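Local coordinates for uncharacterized protein MJ1062 (Methanocaldococcus jannaschii, PDB 3EO4), which is of unknown function, but its C-terminal portion, given here, forms a GNAT-type acetyltransferase domain and probably transfers acyl groups, at residues Ser12-Gln18 with Trp65-Glu71; Leu26-Trp30 with Lys77-Val81; Tyr37-Tyr41 with Leu132-Ile136. All coordinates share one frame; numbering follows the deposited sequence.

Contact 1. Residues Ser12-Gln18 with Trp65-Glu71; sequences SKIIIRQ and WIILLRE
Arg70 O is gripped from the facing strand by Lys13 N, which approaches in the carbonyl plane on a lone pair at 3.1 Å, by Ser12 OG through a weak bond, and by the CA-H of Ser12. Arg70 N closes the same pair on Lys13 O at 2.8 Å, and the antiparallel pairing continues: Leu68 N reaches Ile15 O at 2.7 Å with a nearly straight N-H (170°), and Ile66 N reaches Arg17 O at 2.8 Å. Ile14, Ile16, Ile67 and Leu69 share one sheet face, where Ile14 and Ile67 meet helix 107-121. There Ile16 carries CG1 between its backbone N and carbonyl carbon (chi1 63°), which sends CD1 over the five-membered ring of Trp65, 3.4 Å from its centroid and only 6° off the normal, a clean CH-pi contact. Trp65 in turn meets Trp118 edge-to-face. Lys13, Ile15, Arg17, Ile66, Leu68 and Arg70 occupy the other face. Arg17 lies alongside Ile66, one face of its guanidinium over Ile66 CG1, which is 3.5 Å from NH1. Its NH1 also donates to Gln18 O at 2.7 Å, almost in the guanidinium plane, and forms a salt bridge with Asp23; two polar partners thus fix the group's rotation. A leucine in place of Arg17 would probably cost Asp23 its salt bridge, leaving it the weak pair with Lys77, and take the NH1 donor from Gln18 O. Nearby, CD1 of Ile15 touches Arg70 NH2 at 3.7 Å. Two antiparallel strands separated in sequence by helical segments typify the N-terminal sheet of the GNAT fold.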
loop_
_atom_site.group_PDB
_atom_site.type_symbol
_atom_site.label_atom_id
_atom_site.label_comp_id
_atom_site.label_asym_id
_atom_site.label_seq_id
_atom_site.Cartn_x
_atom_site.Cartn_y
_atom_site.Cartn_z
ATOM N N SER A 12 -20.047 12.428 -2.546
ATOM C CA SER A 12 -18.666 12.202 -2.098
ATOM C C SER A 12 -18.072 13.315 -1.225
ATOM O O SER A 12 -18.440 14.484 -1.333
ATOM C CB SER A 12 -17.731 11.874 -3.271
ATOM O OG SER A 12 -17.960 10.546 -3.720
ATOM N N LYS A 13 -17.143 12.924 -0.364
ATOM C CA LYS A 13 -16.685 13.768 0.706
ATOM C C LYS A 13 -15.298 13.321 1.087
ATOM O O LYS A 13 -15.006 12.129 1.120
ATOM C CB LYS A 13 -17.627 13.631 1.896
ATOM C CG LYS A 13 -17.490 14.712 2.923
ATOM C CD LYS A 13 -18.778 14.845 3.702
ATOM C CE LYS A 13 -18.544 15.510 5.048
ATOM N NZ LYS A 13 -17.899 16.858 4.910
ATOM N N ILE A 14 -14.439 14.295 1.338
ATOM C CA ILE A 14 -13.094 14.062 1.846
ATOM C C ILE A 14 -13.079 14.426 3.320
ATOM O O ILE A 14 -13.516 15.504 3.697
ATOM C CB ILE A 14 -12.066 14.936 1.130
ATOM C CG1 ILE A 14 -11.838 14.440 -0.308
ATOM C CG2 ILE A 14 -10.752 14.931 1.888
ATOM C CD1 ILE A 14 -12.814 14.957 -1.321
ATOM N N ILE A 15 -12.573 13.506 4.138
ATOM C CA ILE A 15 -12.354 13.712 5.560
ATOM C C ILE A 15 -10.882 13.398 5.833
ATOM O O ILE A 15 -10.281 12.518 5.182
ATOM C CB ILE A 15 -13.258 12.771 6.373
ATOM C CG1 ILE A 15 -14.727 13.033 6.025
ATOM C CG2 ILE A 15 -13.059 12.965 7.873
ATOM C CD1 ILE A 15 -15.500 11.797 5.582
ATOM N N ILE A 16 -10.283 14.129 6.764
ATOM C CA ILE A 16 -8.961 13.779 7.222
ATOM C C ILE A 16 -9.023 13.497 8.722
ATOM O O ILE A 16 -9.755 14.179 9.445
ATOM C CB ILE A 16 -7.913 14.856 6.888
ATOM C CG1 ILE A 16 -8.213 16.181 7.596
ATOM C CG2 ILE A 16 -7.803 15.047 5.382
ATOM C CD1 ILE A 16 -6.994 17.063 7.712
ATOM N N ARG A 17 -8.311 12.461 9.166
ATOM C CA ARG A 17 -8.252 12.096 10.583
ATOM C C ARG A 17 -6.806 11.737 10.920
ATOM O O ARG A 17 -6.054 11.253 10.040
ATOM C CB ARG A 17 -9.196 10.928 10.910
ATOM C CG ARG A 17 -8.862 9.603 10.189
ATOM C CD ARG A 17 -8.980 8.357 11.108
ATOM N NE ARG A 17 -8.603 7.125 10.397
ATOM C CZ ARG A 17 -7.378 6.565 10.379
ATOM N NH1 ARG A 17 -6.360 7.111 11.042
ATOM N NH2 ARG A 17 -7.174 5.440 9.687
ATOM N N GLN A 18 -6.394 11.963 12.166
ATOM C CA GLN A 18 -4.992 11.682 12.500
ATOM C C GLN A 18 -4.664 10.212 12.294
ATOM O O GLN A 18 -5.521 9.319 12.413
ATOM C CB GLN A 18 -4.538 12.185 13.888
ATOM C CG GLN A 18 -5.570 12.096 14.988
ATOM C CD GLN A 18 -5.010 12.351 16.406
ATOM O OE1 GLN A 18 -5.715 12.122 17.405
ATOM N NE2 GLN A 18 -3.760 12.804 16.503
ATOM N N TRP A 65 -2.028 13.034 8.829
ATOM C CA TRP A 65 -3.417 12.577 8.716
ATOM C C TRP A 65 -3.507 11.506 7.633
ATOM O O TRP A 65 -2.704 11.465 6.704
ATOM C CB TRP A 65 -4.363 13.714 8.320
ATOM C CG TRP A 65 -4.579 14.858 9.268
ATOM C CD1 TRP A 65 -5.624 15.003 10.157
ATOM C CD2 TRP A 65 -3.812 16.083 9.359
ATOM N NE1 TRP A 65 -5.529 16.213 10.812
ATOM C CE2 TRP A 65 -4.436 16.897 10.340
ATOM C CE3 TRP A 65 -2.651 16.556 8.727
ATOM C CZ2 TRP A 65 -3.933 18.162 10.711
ATOM C CZ3 TRP A 65 -2.150 17.825 9.091
ATOM C CH2 TRP A 65 -2.791 18.609 10.075
ATOM N N ILE A 66 -4.494 10.634 7.778
ATOM C CA ILE A 66 -4.962 9.789 6.713
ATOM C C ILE A 66 -6.113 10.536 6.041
ATOM O O ILE A 66 -6.969 11.125 6.719
ATOM C CB ILE A 66 -5.532 8.449 7.284
ATOM C CG1 ILE A 66 -4.478 7.739 8.143
ATOM C CG2 ILE A 66 -5.992 7.535 6.180
ATOM C CD1 ILE A 66 -3.189 7.407 7.363
ATOM N N ILE A 67 -6.145 10.469 4.716
ATOM C CA ILE A 67 -7.224 11.038 3.911
ATOM C C ILE A 67 -8.281 9.958 3.653
ATOM O O ILE A 67 -7.976 8.901 3.121
ATOM C CB ILE A 67 -6.688 11.544 2.561
ATOM C CG1 ILE A 67 -5.511 12.519 2.775
ATOM C CG2 ILE A 67 -7.830 12.126 1.724
ATOM C CD1 ILE A 67 -4.710 12.811 1.511
ATOM N N LEU A 68 -9.514 10.235 4.040
ATOM C CA LEU A 68 -10.590 9.302 3.869
ATOM C C LEU A 68 -11.493 9.794 2.764
ATOM O O LEU A 68 -11.809 10.968 2.711
ATOM C CB LEU A 68 -11.381 9.237 5.157
ATOM C CG LEU A 68 -11.000 8.283 6.299
ATOM C CD1 LEU A 68 -9.563 7.820 6.320
ATOM C CD2 LEU A 68 -11.453 8.853 7.658
ATOM N N LEU A 69 -11.906 8.906 1.870
ATOM C CA LEU A 69 -12.840 9.273 0.826
ATOM C C LEU A 69 -14.150 8.564 1.139
ATOM O O LEU A 69 -14.171 7.352 1.325
ATOM C CB LEU A 69 -12.319 8.905 -0.576
ATOM C CG LEU A 69 -13.352 8.992 -1.719
ATOM C CD1 LEU A 69 -13.844 10.424 -2.003
ATOM C CD2 LEU A 69 -12.859 8.371 -2.994
ATOM N N ARG A 70 -15.226 9.345 1.213
ATOM C CA ARG A 70 -16.548 8.816 1.434
ATOM C C ARG A 70 -17.236 8.784 0.086
ATOM O O ARG A 70 -17.356 9.802 -0.602
ATOM C CB ARG A 70 -17.358 9.682 2.408
ATOM C CG ARG A 70 -18.729 9.102 2.716
ATOM C CD ARG A 70 -19.573 10.040 3.559
ATOM N NE ARG A 70 -18.906 10.397 4.817
ATOM C CZ ARG A 70 -19.089 9.759 5.975
ATOM N NH1 ARG A 70 -19.911 8.713 6.049
ATOM N NH2 ARG A 70 -18.441 10.165 7.066
ATOM N N GLU A 71 -17.679 7.602 -0.289
ATOM C CA GLU A 71 -18.257 7.386 -1.588
ATOM C C GLU A 71 -19.290 6.301 -1.430
ATOM O O GLU A 71 -19.025 5.300 -0.773
ATOM C CB GLU A 71 -17.141 6.932 -2.486
ATOM C CG GLU A 71 -17.518 6.579 -3.862
ATOM C CD GLU A 71 -16.260 6.523 -4.684
ATOM O OE1 GLU A 71 -15.622 7.599 -4.851
ATOM O OE2 GLU A 71 -15.895 5.402 -5.107
#

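Contact 2. Residues Leu26-Trp30 with Lys77-Val81; sequences LLMAW and KVGSV
Trp30 supplies the aromatic part of the contact, its indole pushed from helix 24-31 against the backbone of Gly79. The glycine CA sits over the six-membered ring, 3.9 Å from the centroid and 29° off the normal, in a CH-pi contact, while the ring atom CH2 comes within 3.3 Å of Gly79 N. At the ring's edge, in its plane, lies Lys77 O, 3.8 Å from CZ2. The opposite face is covered from within the helix by CD1 of Leu26, 3.4 Å above the plane, so that the indole is sandwiched between a leucine methyl and a strand backbone and has little freedom to turn.

Helix and strand run nearly perpendicular, at 83°, with their axes 9.3 Å apart. This is the first helix of the GNAT fold lying across the antiparallel sheet, on the face remote from helix 107-121. Lys77 and Ser80, three residues apart, both direct their CB atoms toward the helix; the helix-like psi of Val78 (-14°), and the bonding of both Val78 and Gly79 to Ile67, are consistent with a classic beta bulge that resets the alternation.

The aliphatic contacts flank the indole. Leu27 brings CD1 to 3.7 Å from Ser80 CB, and its side chain also meets His52 and Trp55 of helix 49-58. Lys77, bent along its chain, curls round Leu26 CD2, with its CB at 3.8 Å and its CE and NZ also close.

No hydrogen bond joins the two segments; the polar groups find partners outside them, Ser80 OG at Trp65 O and Lys77 NZ in a long, weak ion pair with Asp23. Lys77 N bonds to Glu25 of the second subunit, and Ala29 of that subunit packs on Trp30 and on Ala29 of this chain.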
loop_
_atom_site.group_PDB
_atom_site.type_symbol
_atom_site.label_atom_id
_atom_site.label_comp_id
_atom_site.label_asym_id
_atom_site.label_seq_id
_atom_site.Cartn_x
_atom_site.Cartn_y
_atom_site.Cartn_z
ATOM N N LEU A 26 0.097 0.481 5.691
ATOM C CA LEU A 26 -0.557 1.011 4.504
ATOM C C LEU A 26 0.208 2.236 3.985
ATOM O O LEU A 26 0.493 2.329 2.790
ATOM C CB LEU A 26 -2.002 1.378 4.796
ATOM C CG LEU A 26 -2.761 2.173 3.747
ATOM C CD1 LEU A 26 -2.787 1.416 2.434
ATOM C CD2 LEU A 26 -4.221 2.383 4.247
ATOM N N LEU A 27 0.536 3.151 4.895
ATOM C CA LEU A 27 1.396 4.279 4.559
ATOM C C LEU A 27 2.721 3.817 3.963
ATOM O O LEU A 27 3.141 4.322 2.915
ATOM C CB LEU A 27 1.608 5.211 5.753
ATOM C CG LEU A 27 2.434 6.477 5.412
ATOM C CD1 LEU A 27 1.707 7.485 4.456
ATOM C CD2 LEU A 27 2.974 7.205 6.678
HETATM N N MSE A 28 3.381 2.850 4.580
HETATM C CA MSE A 28 4.629 2.351 3.958
HETATM C C MSE A 28 4.367 1.764 2.561
HETATM O O MSE A 28 5.173 1.929 1.665
HETATM C CB MSE A 28 5.332 1.318 4.828
HETATM C CG MSE A 28 6.658 0.881 4.254
HETATM SE SE MSE A 28 7.581 -0.372 5.447
HETATM C CE MSE A 28 6.133 -1.655 5.656
ATOM N N ALA A 29 3.250 1.079 2.384
ATOM C CA ALA A 29 2.942 0.457 1.099
ATOM C C ALA A 29 2.774 1.476 -0.044
ATOM O O ALA A 29 3.236 1.253 -1.175
ATOM C CB ALA A 29 1.726 -0.438 1.209
ATOM N N TRP A 30 2.148 2.599 0.264
ATOM C CA TRP A 30 2.083 3.699 -0.683
ATOM C C TRP A 30 3.469 4.289 -1.003
ATOM O O TRP A 30 3.800 4.501 -2.157
ATOM C CB TRP A 30 1.202 4.791 -0.125
ATOM C CG TRP A 30 -0.248 4.446 -0.072
ATOM C CD1 TRP A 30 -0.955 3.612 -0.925
ATOM C CD2 TRP A 30 -1.190 4.962 0.871
ATOM N NE1 TRP A 30 -2.293 3.589 -0.554
ATOM C CE2 TRP A 30 -2.459 4.410 0.545
ATOM C CE3 TRP A 30 -1.088 5.855 1.953
ATOM C CZ2 TRP A 30 -3.620 4.720 1.276
ATOM C CZ3 TRP A 30 -2.233 6.148 2.685
ATOM C CH2 TRP A 30 -3.498 5.586 2.324
ATOM N N LYS A 77 -9.634 4.543 3.016
ATOM C CA LYS A 77 -8.332 5.255 3.103
ATOM C C LYS A 77 -7.644 5.387 1.756
ATOM O O LYS A 77 -7.368 4.379 1.094
ATOM C CB LYS A 77 -7.388 4.501 4.033
ATOM C CG LYS A 77 -7.604 4.758 5.517
ATOM C CD LYS A 77 -8.301 3.656 6.259
ATOM C CE LYS A 77 -7.613 2.289 6.124
ATOM N NZ LYS A 77 -6.248 2.367 6.650
ATOM N N VAL A 78 -7.314 6.613 1.350
ATOM C CA VAL A 78 -6.863 6.822 -0.020
ATOM C C VAL A 78 -5.546 7.550 -0.117
ATOM O O VAL A 78 -4.973 7.594 -1.199
ATOM C CB VAL A 78 -7.908 7.583 -0.912
ATOM C CG1 VAL A 78 -9.237 6.812 -1.040
ATOM C CG2 VAL A 78 -8.145 8.996 -0.387
ATOM N N GLY A 79 -5.094 8.167 0.980
ATOM C CA GLY A 79 -3.814 8.873 0.962
ATOM C C GLY A 79 -3.423 9.389 2.324
ATOM O O GLY A 79 -4.038 9.033 3.347
ATOM N N SER A 80 -2.400 10.243 2.345
ATOM C CA SER A 80 -1.981 10.875 3.567
ATOM C C SER A 80 -1.584 12.320 3.322
ATOM O O SER A 80 -0.989 12.641 2.281
ATOM C CB SER A 80 -0.813 10.126 4.167
ATOM O OG SER A 80 -0.471 10.720 5.420
ATOM N N VAL A 81 -1.894 13.181 4.293
ATOM C CA VAL A 81 -1.502 14.598 4.245
ATOM C C VAL A 81 -0.884 14.939 5.593
ATOM O O VAL A 81 -1.282 14.369 6.621
ATOM C CB VAL A 81 -2.701 15.526 3.859
ATOM C CG1 VAL A 81 -3.764 15.563 4.952
ATOM C CG2 VAL A 81 -2.223 16.944 3.448
#

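Contact 3. Residues Tyr37-Tyr41 with Leu132-Ile136; sequences YKFFY and LENNI
Phe39 and Asn135 form the tight half of this contact, the asparagine amide stacked on one face of the phenyl ring with the planes only 15° apart. The asparagine swings CG to the side away from its backbone N (chi1 -164°), which lays the amide flat over the ring: OD1 is above the face, displaced toward the rim, and ND2 lies 3.3 Å from Phe39 CB. The other face of the ring carries Lys38 CB, 4.0 Å above its centre, so an aliphatic carbon and an amide enclose the phenyl between them. Asn134 approaches obliquely, its amide turned well out of the plane of the ring. Its ND2 is 3.5 Å from Phe39 CD1 and donates to Lys38 O at 3.3 Å; the N-H is almost straight (173°), yet the donor stands well above the carbonyl plane, so the bond misses the lone pairs.

The wetter side is looser. Leu132 CG touches Phe39 O at 3.6 Å, and its CD2 only grazes the edge of the Tyr41 ring, 4.3 Å from CD1. Between the two turns, both of type I, a water bridges the segments by donating to Phe39 O at 2.8 Å and accepting from Leu132 N and Asn135 ND2.

Asn135 is also the N-cap of helix 136-144, with OD1 weakly bonded to Ser138 N, and its ND2 binds a MES molecule, probably from the crystallisation liquor. One amide thereby serves stacking, capping, water and ligand at once, which implies a polar, hydrated juncture whose carboxamide can still meet a small molecule, perhaps marking a pocket at this strand-to-helix turn of the acetyltransferase domain.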
loop_
_atom_site.group_PDB
_atom_site.type_symbol
_atom_site.label_atom_id
_atom_site.label_comp_id
_atom_site.label_asym_id
_atom_site.label_seq_id
_atom_site.Cartn_x
_atom_site.Cartn_y
_atom_site.Cartn_z
ATOM N N TYR A 37 7.274 7.002 -5.545
ATOM C CA TYR A 37 8.522 7.504 -5.011
ATOM C C TYR A 37 9.436 8.090 -6.084
ATOM O O TYR A 37 10.513 8.615 -5.786
ATOM C CB TYR A 37 9.195 6.512 -4.038
ATOM C CG TYR A 37 9.747 5.199 -4.592
ATOM C CD1 TYR A 37 9.224 3.968 -4.184
ATOM C CD2 TYR A 37 10.841 5.187 -5.454
ATOM C CE1 TYR A 37 9.770 2.755 -4.659
ATOM C CE2 TYR A 37 11.388 3.988 -5.926
ATOM C CZ TYR A 37 10.850 2.779 -5.525
ATOM O OH TYR A 37 11.409 1.607 -6.017
ATOM N N LYS A 38 8.987 7.982 -7.335
ATOM C CA LYS A 38 9.458 8.791 -8.468
ATOM C C LYS A 38 9.545 10.272 -8.122
ATOM O O LYS A 38 10.333 11.009 -8.697
ATOM C CB LYS A 38 8.357 8.808 -9.519
ATOM C CG LYS A 38 8.477 7.987 -10.687
ATOM C CD LYS A 38 7.256 8.346 -11.530
ATOM C CE LYS A 38 7.511 9.635 -12.329
ATOM N NZ LYS A 38 7.820 9.333 -13.734
ATOM N N PHE A 39 8.617 10.704 -7.275
ATOM C CA PHE A 39 8.443 12.101 -6.923
ATOM C C PHE A 39 9.114 12.500 -5.595
ATOM O O PHE A 39 8.959 13.636 -5.148
ATOM C CB PHE A 39 6.930 12.469 -6.975
ATOM C CG PHE A 39 6.267 12.159 -8.318
ATOM C CD1 PHE A 39 6.780 12.677 -9.494
ATOM C CD2 PHE A 39 5.123 11.350 -8.390
ATOM C CE1 PHE A 39 6.195 12.410 -10.743
ATOM C CE2 PHE A 39 4.518 11.059 -9.635
ATOM C CZ PHE A 39 5.079 11.599 -10.831
ATOM N N PHE A 40 9.893 11.599 -4.995
ATOM C CA PHE A 40 10.488 11.818 -3.676
ATOM C C PHE A 40 11.994 12.010 -3.836
ATOM O O PHE A 40 12.646 11.210 -4.518
ATOM C CB PHE A 40 10.274 10.605 -2.756
ATOM C CG PHE A 40 8.847 10.381 -2.340
ATOM C CD1 PHE A 40 8.482 9.180 -1.732
ATOM C CD2 PHE A 40 7.872 11.338 -2.562
ATOM C CE1 PHE A 40 7.195 8.941 -1.347
ATOM C CE2 PHE A 40 6.562 11.111 -2.155
ATOM C CZ PHE A 40 6.224 9.909 -1.554
ATOM N N TYR A 41 12.523 13.058 -3.208
ATOM C CA TYR A 41 13.948 13.371 -3.252
ATOM C C TYR A 41 14.809 12.104 -3.024
ATOM O O TYR A 41 14.670 11.411 -2.011
ATOM C CB TYR A 41 14.295 14.511 -2.267
ATOM C CG TYR A 41 15.749 14.944 -2.325
ATOM C CD1 TYR A 41 16.262 15.565 -3.463
ATOM C CD2 TYR A 41 16.604 14.712 -1.264
ATOM C CE1 TYR A 41 17.579 15.939 -3.541
ATOM C CE2 TYR A 41 17.945 15.110 -1.322
ATOM C CZ TYR A 41 18.415 15.716 -2.470
ATOM O OH TYR A 41 19.723 16.097 -2.578
ATOM N N LEU A 132 9.549 18.239 -6.220
ATOM C CA LEU A 132 10.480 17.903 -7.305
ATOM C C LEU A 132 9.936 18.404 -8.645
ATOM O O LEU A 132 8.714 18.356 -8.902
ATOM C CB LEU A 132 10.731 16.405 -7.399
ATOM C CG LEU A 132 11.620 15.630 -6.442
ATOM C CD1 LEU A 132 12.022 14.401 -7.198
ATOM C CD2 LEU A 132 12.886 16.394 -5.960
ATOM N N GLU A 133 10.854 18.905 -9.458
ATOM C CA GLU A 133 10.566 19.461 -10.761
ATOM C C GLU A 133 9.698 18.563 -11.629
ATOM O O GLU A 133 8.951 19.077 -12.460
ATOM C CB GLU A 133 11.864 19.710 -11.519
ATOM C CG GLU A 133 12.647 20.856 -10.990
ATOM C CD GLU A 133 13.945 21.043 -11.722
ATOM O OE1 GLU A 133 14.562 20.009 -12.069
ATOM O OE2 GLU A 133 14.354 22.212 -11.936
ATOM N N ASN A 134 9.812 17.242 -11.466
ATOM C CA ASN A 134 9.120 16.312 -12.351
ATOM C C ASN A 134 7.705 16.048 -11.874
ATOM O O ASN A 134 6.891 15.484 -12.601
ATOM C CB ASN A 134 9.914 14.990 -12.541
ATOM C CG ASN A 134 10.049 14.181 -11.247
ATOM O OD1 ASN A 134 10.353 14.734 -10.202
ATOM N ND2 ASN A 134 9.817 12.865 -11.319
ATOM N N ASN A 135 7.407 16.479 -10.646
ATOM C CA ASN A 135 6.112 16.220 -10.055
ATOM C C ASN A 135 5.070 17.238 -10.526
ATOM O O ASN A 135 4.679 18.134 -9.762
ATOM C CB ASN A 135 6.217 16.165 -8.540
ATOM C CG ASN A 135 5.000 15.512 -7.892
ATOM O OD1 ASN A 135 3.992 15.254 -8.551
ATOM N ND2 ASN A 135 5.101 15.233 -6.589
ATOM N N ILE A 136 4.639 17.095 -11.786
ATOM C CA ILE A 136 3.712 18.049 -12.402
ATOM C C ILE A 136 2.324 18.147 -11.741
ATOM O O ILE A 136 1.747 19.236 -11.679
ATOM C CB ILE A 136 3.665 17.988 -13.989
ATOM C CG1 ILE A 136 2.282 18.361 -14.543
ATOM C CG2 ILE A 136 4.150 16.654 -14.553
ATOM C CD1 ILE A 136 2.139 19.825 -14.780
HETATM O O HOH W 1 7.542 15.986 -5.369
#

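How the contacts relate
Contacts 1 and 2 belong to one antiparallel sheet: strands 63-71 and 74-84 are neighbours, and the two contacts meet where Trp65 O bonds to Ser80 OG. Contact 1 is partly buried and built chiefly from backbone hydrogen bonds between strands; contact 2, the deepest of the three, joins a helix to the sheet by packing alone. Contact 3 is a surface meeting of two turns, relying on amides and a bridging water, with its centre about 24 Å from that of contact 1 and on the other side of the chain's centre. The centres of contacts 2 and 3 are about 17 Å apart, their nearest atoms about 5 Å. All three interleave along the sequence within the acetyltransferase domain.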